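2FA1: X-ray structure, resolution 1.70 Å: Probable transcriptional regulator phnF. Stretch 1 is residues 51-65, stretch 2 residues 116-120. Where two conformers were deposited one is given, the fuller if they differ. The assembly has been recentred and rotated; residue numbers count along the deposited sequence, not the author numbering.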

ATOM      1  N   LEU A  51       5.039 -21.299  -6.602  1.00 10.05           N
ATOM      2  CA  LEU A  51       3.588 -21.486  -6.853  1.00 10.50           C
ATOM      3  C   LEU A  51       3.104 -20.180  -7.425  1.00 11.25           C
ATOM      4  O   LEU A  51       3.418 -19.118  -6.854  1.00 11.65           O
ATOM      5  N   ARG A  52       2.250 -20.246  -8.463  1.00  9.89           N
ATOM      6  CA  ARG A  52       1.638 -19.007  -8.937  1.00 10.54           C
ATOM      7  C   ARG A  52       0.135 -19.150  -8.780  1.00  9.93           C
ATOM      8  O   ARG A  52      -0.449 -20.220  -9.127  1.00 11.91           O
ATOM      9  N   THR A  53      -0.530 -18.118  -8.276  1.00  9.69           N
ATOM     10  CA  THR A  53      -2.014 -18.206  -8.111  1.00 10.95           C
ATOM     11  C   THR A  53      -2.613 -17.013  -8.825  1.00  9.81           C
ATOM     12  O   THR A  53      -1.963 -15.992  -9.083  1.00  9.85           O
ATOM     13  N   LEU A  54      -3.925 -17.176  -9.118  1.00  9.78           N
ATOM     14  CA  LEU A  54      -4.608 -16.027  -9.760  1.00 10.96           C
ATOM     15  C   LEU A  54      -6.061 -16.005  -9.256  1.00 12.71           C
ATOM     16  O   LEU A  54      -6.710 -17.064  -9.135  1.00 13.60           O
ATOM     17  N   ARG A  55      -6.526 -14.777  -9.040  1.00 11.62           N
ATOM     18  CA  ARG A  55      -7.976 -14.576  -8.646  1.00 12.13           C
ATOM     19  C   ARG A  55      -8.623 -13.983  -9.923  1.00 12.21           C
ATOM     20  O   ARG A  55      -8.077 -12.965 -10.512  1.00 10.91           O
ATOM     21  N   ARG A  56      -9.809 -14.518 -10.293  1.00 10.47           N
ATOM     22  CA  ARG A  56     -10.554 -13.967 -11.439  1.00 11.34           C
ATOM     23  C   ARG A  56     -11.955 -13.745 -10.924  1.00 11.92           C
ATOM     24  O   ARG A  56     -12.396 -14.418  -9.962  1.00 15.36           O
ATOM     25  N   VAL A  57     -12.638 -12.853 -11.575  1.00  9.75           N
ATOM     26  CA  VAL A  57     -14.107 -12.646 -11.328  1.00 11.68           C
ATOM     27  C   VAL A  57     -14.798 -12.561 -12.695  1.00 10.49           C
ATOM     28  O   VAL A  57     -14.418 -11.791 -13.562  1.00 11.78           O
ATOM     29  N   ASN A  58     -15.740 -13.473 -12.921  1.00 12.03           N
ATOM     30  CA  ASN A  58     -16.377 -13.696 -14.222  1.00 11.61           C
ATOM     31  C   ASN A  58     -15.344 -13.775 -15.349  1.00 12.94           C
ATOM     32  O   ASN A  58     -15.509 -13.174 -16.371  1.00 14.10           O
ATOM     33  N   GLY A  59     -14.274 -14.532 -15.075  1.00 11.30           N
ATOM     34  CA  GLY A  59     -13.273 -14.673 -16.116  1.00 13.98           C
ATOM     35  C   GLY A  59     -12.179 -13.610 -16.172  1.00 14.69           C
ATOM     36  O   GLY A  59     -11.208 -13.799 -16.972  1.00 16.28           O
ATOM     37  N   VAL A  60     -12.373 -12.461 -15.475  1.00 12.07           N
ATOM     38  CA  VAL A  60     -11.500 -11.306 -15.611  1.00 12.22           C
ATOM     39  C   VAL A  60     -10.426 -11.495 -14.558  1.00 11.55           C
ATOM     40  O   VAL A  60     -10.704 -11.587 -13.377  1.00 11.22           O
ATOM     41  N   ALA A  61      -9.180 -11.527 -15.016  1.00 10.79           N
ATOM     42  CA  ALA A  61      -8.053 -11.686 -14.057  1.00  9.12           C
ATOM     43  C   ALA A  61      -7.879 -10.412 -13.219  1.00 10.34           C
ATOM     44  O   ALA A  61      -7.747  -9.304 -13.784  1.00 10.68           O
ATOM     45  N   LEU A  62      -7.758 -10.586 -11.919  1.00 10.88           N
ATOM     46  CA  LEU A  62      -7.647  -9.429 -11.034  1.00 11.10           C
ATOM     47  C   LEU A  62      -6.334  -9.349 -10.301  1.00 12.05           C
ATOM     48  O   LEU A  62      -5.797  -8.269 -10.091  1.00 12.97           O
ATOM     49  N   CYS A  63      -5.893 -10.502  -9.778  1.00 14.11           N
ATOM     50  CA  CYS A  63      -4.755 -10.498  -8.839  1.00 14.36           C
ATOM     51  C   CYS A  63      -3.897 -11.737  -9.110  1.00 13.75           C
ATOM     52  O   CYS A  63      -4.382 -12.867  -8.959  1.00 14.88           O
ATOM     53  N   LEU A  64      -2.635 -11.540  -9.513  1.00 12.24           N
ATOM     54  CA  LEU A  64      -1.760 -12.658  -9.795  1.00 12.16           C
ATOM     55  C   LEU A  64      -0.703 -12.629  -8.674  1.00 12.31           C
ATOM     56  O   LEU A  64      -0.228 -11.561  -8.379  1.00 13.86           O
ATOM     57  N   ILE A  65      -0.363 -13.773  -8.069  1.00  9.48           N
ATOM     58  CA  ILE A  65       0.720 -13.759  -7.034  1.00  9.86           C
ATOM     59  C   ILE A  65       1.695 -14.889  -7.361  1.00 11.60           C
ATOM     60  O   ILE A  65       1.265 -16.020  -7.626  1.00 12.36           O
ATOM     61  N   GLN A 116       0.448 -10.018 -20.330  1.00 21.19           N
ATOM     62  CA  GLN A 116       0.004 -11.337 -20.807  1.00 22.13           C
ATOM     63  C   GLN A 116      -0.669 -12.100 -19.691  1.00 20.30           C
ATOM     64  O   GLN A 116      -1.825 -12.598 -19.879  1.00 20.03           O
ATOM     65  N   ARG A 117      -0.002 -12.163 -18.550  1.00 19.44           N
ATOM     66  CA  ARG A 117      -0.602 -12.921 -17.428  1.00 17.97           C
ATOM     67  C   ARG A 117      -1.879 -12.282 -16.879  1.00 17.97           C
ATOM     68  O   ARG A 117      -2.813 -13.038 -16.534  1.00 18.47           O
ATOM     69  N   LEU A 118      -1.947 -10.939 -16.761  1.00 16.13           N
ATOM     70  CA  LEU A 118      -3.131 -10.318 -16.185  1.00 16.18           C
ATOM     71  C   LEU A 118      -4.105  -9.943 -17.265  1.00 16.00           C
ATOM     72  O   LEU A 118      -5.179  -9.410 -16.919  1.00 15.38           O
ATOM     73  N   GLU A 119      -3.782 -10.250 -18.547  1.00 15.31           N
ATOM     74  CA  GLU A 119      -4.699 -10.072 -19.645  1.00 16.29           C
ATOM     75  C   GLU A 119      -5.203  -8.618 -19.696  1.00 17.22           C
ATOM     76  O   GLU A 119      -6.471  -8.325 -19.663  1.00 18.39           O
ATOM     77  N   ILE A 120      -4.242  -7.693 -19.738  1.00 15.69           N
ATOM     78  CA  ILE A 120      -4.583  -6.236 -19.757  1.00 17.80           C
ATOM     79  C   ILE A 120      -3.793  -5.519 -20.802  1.00 19.02           C
ATOM     80  O   ILE A 120      -2.801  -6.047 -21.208  1.00 19.60           O
TER

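What bump does the helical stretch offer, and what hollow takes it? Leu118 fills that role. Its CA-to-CB bond points sideways, but chi1 m and chi2 t carry the tip inward, and CD2 settles into a shallow pocket on the hairpin. Leu64 CB lies 4.1 Å from Leu118 CD2, Ala61 CB 4.2 Å and Leu54 CD1 4.4 Å, while the backbone between forms the floor, with Leu62 C 4.0 Å from Leu118 CD2. Leu54 and Leu64, both t at chi1 and p at chi2, have CA-to-CB bonds directed toward the second stretch; those of Leu62 and Cys63 point away.

Why can the backbones approach so closely at Ala61? Its side chain is a single methyl pointing toward the other stretch, and the CA atoms of Ala61 and Leu118 come within 5.5 Å. Ala61 CB rests 3.6 Å from Leu118 O. Beside it, water 1 lies 2.7 Å from Ala61 O and 2.7 Å from Leu118 O, between the two main chains.

How do two arginines share one edge of the contact? Arg117 (m, t, t) and Arg52 (t, t, m) both point toward the opposing stretch. The Arg52 guanidinium lies flat on that of Arg117, centres 3.7 Å apart and planes at 30°. Arg52 NH1 and Arg117 NE, both donors, stand 3.4 Å apart without a hydrogen bond, so flat shape is matched despite like charge. Arg117 CD also covers Leu64 CD2 at 3.9 Å.

What closes the turn end? Arg56 starts sideways (m, t, t) and reaches Glu119 (chi1 m), whose CA-to-CB bond points toward the first stretch, in a two-pronged salt bridge: Arg56 NH1 to Glu119 OE1 and Arg56 NH2 to Glu119 OE2, both 2.8 Å. Arg56 NH1 also bonds Gly59 O at 2.7 Å. Water 2 accepts from Ala61 N at 2.9 Å and donates to Glu119 OE1 at 2.8 Å.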

ATOM      1  CB  LEU A  51       2.870 -21.700  -5.521  1.00 12.61           C
ATOM      2  CG  LEU A  51       2.507 -23.165  -5.391  1.00 17.26           C
ATOM      3  CD1 LEU A  51       3.862 -23.885  -5.134  1.00 20.75           C
ATOM      4  CD2 LEU A  51       1.585 -23.431  -4.256  1.00 16.98           C
ATOM      5  CB  ARG A  52       2.032 -18.833 -10.385  1.00 10.31           C
ATOM      6  CG  ARG A  52       1.296 -17.555 -11.035  1.00 12.73           C
ATOM      7  CD  ARG A  52       1.705 -17.521 -12.503  1.00 16.87           C
ATOM      8  NE  ARG A  52       3.155 -17.160 -12.577  1.00 15.88           N
ATOM      9  CZ  ARG A  52       4.023 -17.537 -13.526  1.00 21.15           C
ATOM     10  NH1 ARG A  52       3.687 -18.359 -14.554  1.00 22.00           N
ATOM     11  NH2 ARG A  52       5.299 -17.122 -13.427  1.00 25.19           N
ATOM     12  CB  THR A  53      -2.437 -18.132  -6.625  1.00 12.47           C
ATOM     13  OG1 THR A  53      -1.945 -16.917  -6.000  1.00 14.57           O
ATOM     14  CG2 THR A  53      -1.780 -19.364  -5.764  1.00 12.39           C
ATOM     15  CB  LEU A  54      -4.668 -16.340 -11.227  1.00 12.39           C
ATOM     16  CG  LEU A  54      -5.243 -15.230 -12.134  1.00 12.49           C
ATOM     17  CD1 LEU A  54      -4.437 -14.017 -12.159  1.00 14.62           C
ATOM     18  CD2 LEU A  54      -5.493 -15.776 -13.503  1.00 15.29           C
ATOM     19  CB  ARG A  55      -8.019 -13.625  -7.465  1.00 13.68           C
ATOM     20  CG  ARG A  55      -9.506 -13.225  -7.240  1.00 18.81           C
ATOM     21  CD  ARG A  55      -9.677 -12.172  -6.111  1.00 25.85           C
ATOM     22  NE  ARG A  55     -11.113 -11.870  -5.940  1.00 28.29           N
ATOM     23  CZ  ARG A  55     -11.561 -10.927  -5.114  1.00 27.35           C
ATOM     24  NH1 ARG A  55     -10.698 -10.191  -4.435  1.00 27.44           N
ATOM     25  NH2 ARG A  55     -12.852 -10.711  -4.984  1.00 26.94           N
ATOM     26  CB  ARG A  56     -10.680 -14.981 -12.531  1.00 14.48           C
ATOM     27  CG  ARG A  56      -9.358 -15.285 -13.253  1.00 13.81           C
ATOM     28  CD  ARG A  56      -9.604 -16.321 -14.485  1.00 12.53           C
ATOM     29  NE  ARG A  56      -8.345 -16.477 -15.223  1.00 12.23           N
ATOM     30  CZ  ARG A  56      -7.889 -15.710 -16.213  1.00 10.74           C
ATOM     31  NH1 ARG A  56      -8.636 -14.730 -16.778  1.00 12.91           N
ATOM     32  NH2 ARG A  56      -6.653 -15.960 -16.683  1.00 14.13           N
ATOM     33  CB  VAL A  57     -14.339 -11.403 -10.562  1.00 12.20           C
ATOM     34  CG1 VAL A  57     -15.855 -11.101 -10.476  1.00 15.25           C
ATOM     35  CG2 VAL A  57     -13.706 -11.465  -9.121  1.00 12.02           C
ATOM     36  CB  ASN A  58     -17.469 -12.591 -14.458  1.00 11.39           C
ATOM     37  CG  ASN A  58     -18.730 -12.972 -13.715  1.00 14.01           C
ATOM     38  OD1 ASN A  58     -18.990 -14.177 -13.566  1.00 16.29           O
ATOM     39  ND2 ASN A  58     -19.437 -11.993 -13.099  1.00 16.26           N
ATOM     40  CB  VAL A  60     -12.283  -9.969 -15.385  1.00 12.21           C
ATOM     41  CG1 VAL A  60     -11.301  -8.794 -15.362  1.00 12.58           C
ATOM     42  CG2 VAL A  60     -13.377  -9.786 -16.503  1.00 12.83           C
ATOM     43  CB  ALA A  61      -6.712 -11.890 -14.880  1.00 10.14           C
ATOM     44  CB  LEU A  62      -8.747  -9.515  -9.987  1.00 11.92           C
ATOM     45  CG  LEU A  62     -10.165  -9.319 -10.510  1.00 16.17           C
ATOM     46  CD1 LEU A  62     -11.008  -8.977  -9.326  1.00 20.23           C
ATOM     47  CD2 LEU A  62     -10.302  -8.328 -11.578  1.00 19.93           C
ATOM     48  CB  CYS A  63      -5.284 -10.599  -7.376  1.00 11.56           C
ATOM     49  SG  CYS A  63      -3.769 -10.592  -6.292  1.00 20.38           S
ATOM     50  CB  LEU A  64      -0.999 -12.304 -11.063  1.00 13.92           C
ATOM     51  CG  LEU A  64       0.135 -13.261 -11.418  1.00 19.18           C
ATOM     52  CD1 LEU A  64      -0.623 -14.503 -11.977  1.00 21.65           C
ATOM     53  CD2 LEU A  64       1.055 -12.593 -12.476  1.00 27.83           C
ATOM     54  CB  ILE A  65       0.118 -14.016  -5.658  1.00 11.89           C
ATOM     55  CG1 ILE A  65      -1.057 -13.049  -5.361  1.00 13.52           C
ATOM     56  CG2 ILE A  65       1.189 -13.874  -4.503  1.00 12.59           C
ATOM     57  CD1 ILE A  65      -1.730 -13.218  -3.983  1.00 16.81           C
ATOM     58  CB  GLN A 116       1.148 -12.145 -21.495  1.00 22.40           C
ATOM     59  CG  GLN A 116       0.719 -13.589 -21.904  0.50 23.26           C
ATOM     60  CD  GLN A 116       1.859 -14.443 -22.530  0.50 25.93           C
ATOM     61  OE1 GLN A 116       1.673 -15.632 -22.840  0.50 30.87           O
ATOM     62  NE2 GLN A 116       3.023 -13.851 -22.700  0.50 30.04           N
ATOM     63  CB  ARG A 117       0.365 -13.251 -16.302  1.00 19.94           C
ATOM     64  CG  ARG A 117       1.692 -13.810 -16.799  1.00 21.79           C
ATOM     65  CD  ARG A 117       2.457 -14.465 -15.641  1.00 27.79           C
ATOM     66  NE  ARG A 117       3.347 -15.440 -16.234  1.00 33.88           N
ATOM     67  CZ  ARG A 117       4.651 -15.315 -16.423  1.00 37.77           C
ATOM     68  NH1 ARG A 117       5.321 -14.232 -16.004  1.00 38.68           N
ATOM     69  NH2 ARG A 117       5.288 -16.332 -16.994  1.00 33.29           N
ATOM     70  CB  LEU A 118      -2.821  -9.070 -15.349  1.00 17.51           C
ATOM     71  CG  LEU A 118      -2.358  -9.349 -13.915  1.00 17.92           C
ATOM     72  CD1 LEU A 118      -1.947  -8.084 -13.263  1.00 19.78           C
ATOM     73  CD2 LEU A 118      -3.557  -9.843 -13.106  1.00 18.96           C
ATOM     74  CB  GLU A 119      -5.877 -11.098 -19.554  1.00 17.43           C
ATOM     75  CG  GLU A 119      -5.324 -12.542 -19.511  1.00 18.10           C
ATOM     76  CD  GLU A 119      -6.393 -13.607 -19.141  1.00 17.97           C
ATOM     77  OE1 GLU A 119      -7.499 -13.142 -18.791  1.00 17.47           O
ATOM     78  OE2 GLU A 119      -6.063 -14.832 -19.194  1.00 19.25           O
ATOM     79  CB  ILE A 120      -4.326  -5.585 -18.402  1.00 17.79           C
ATOM     80  CG1 ILE A 120      -2.953  -5.996 -17.927  1.00 14.45           C
ATOM     81  CG2 ILE A 120      -5.485  -6.019 -17.406  1.00 19.98           C
ATOM     82  CD1 ILE A 120      -2.533  -5.454 -16.674  1.00 19.79           C
TER
HETATM   83  O   HOH W   1      -7.698  -8.740 -16.440  1.00 12.17           O
HETATM   84  O   HOH W   2      -8.964 -10.925 -17.838  1.00 15.49           O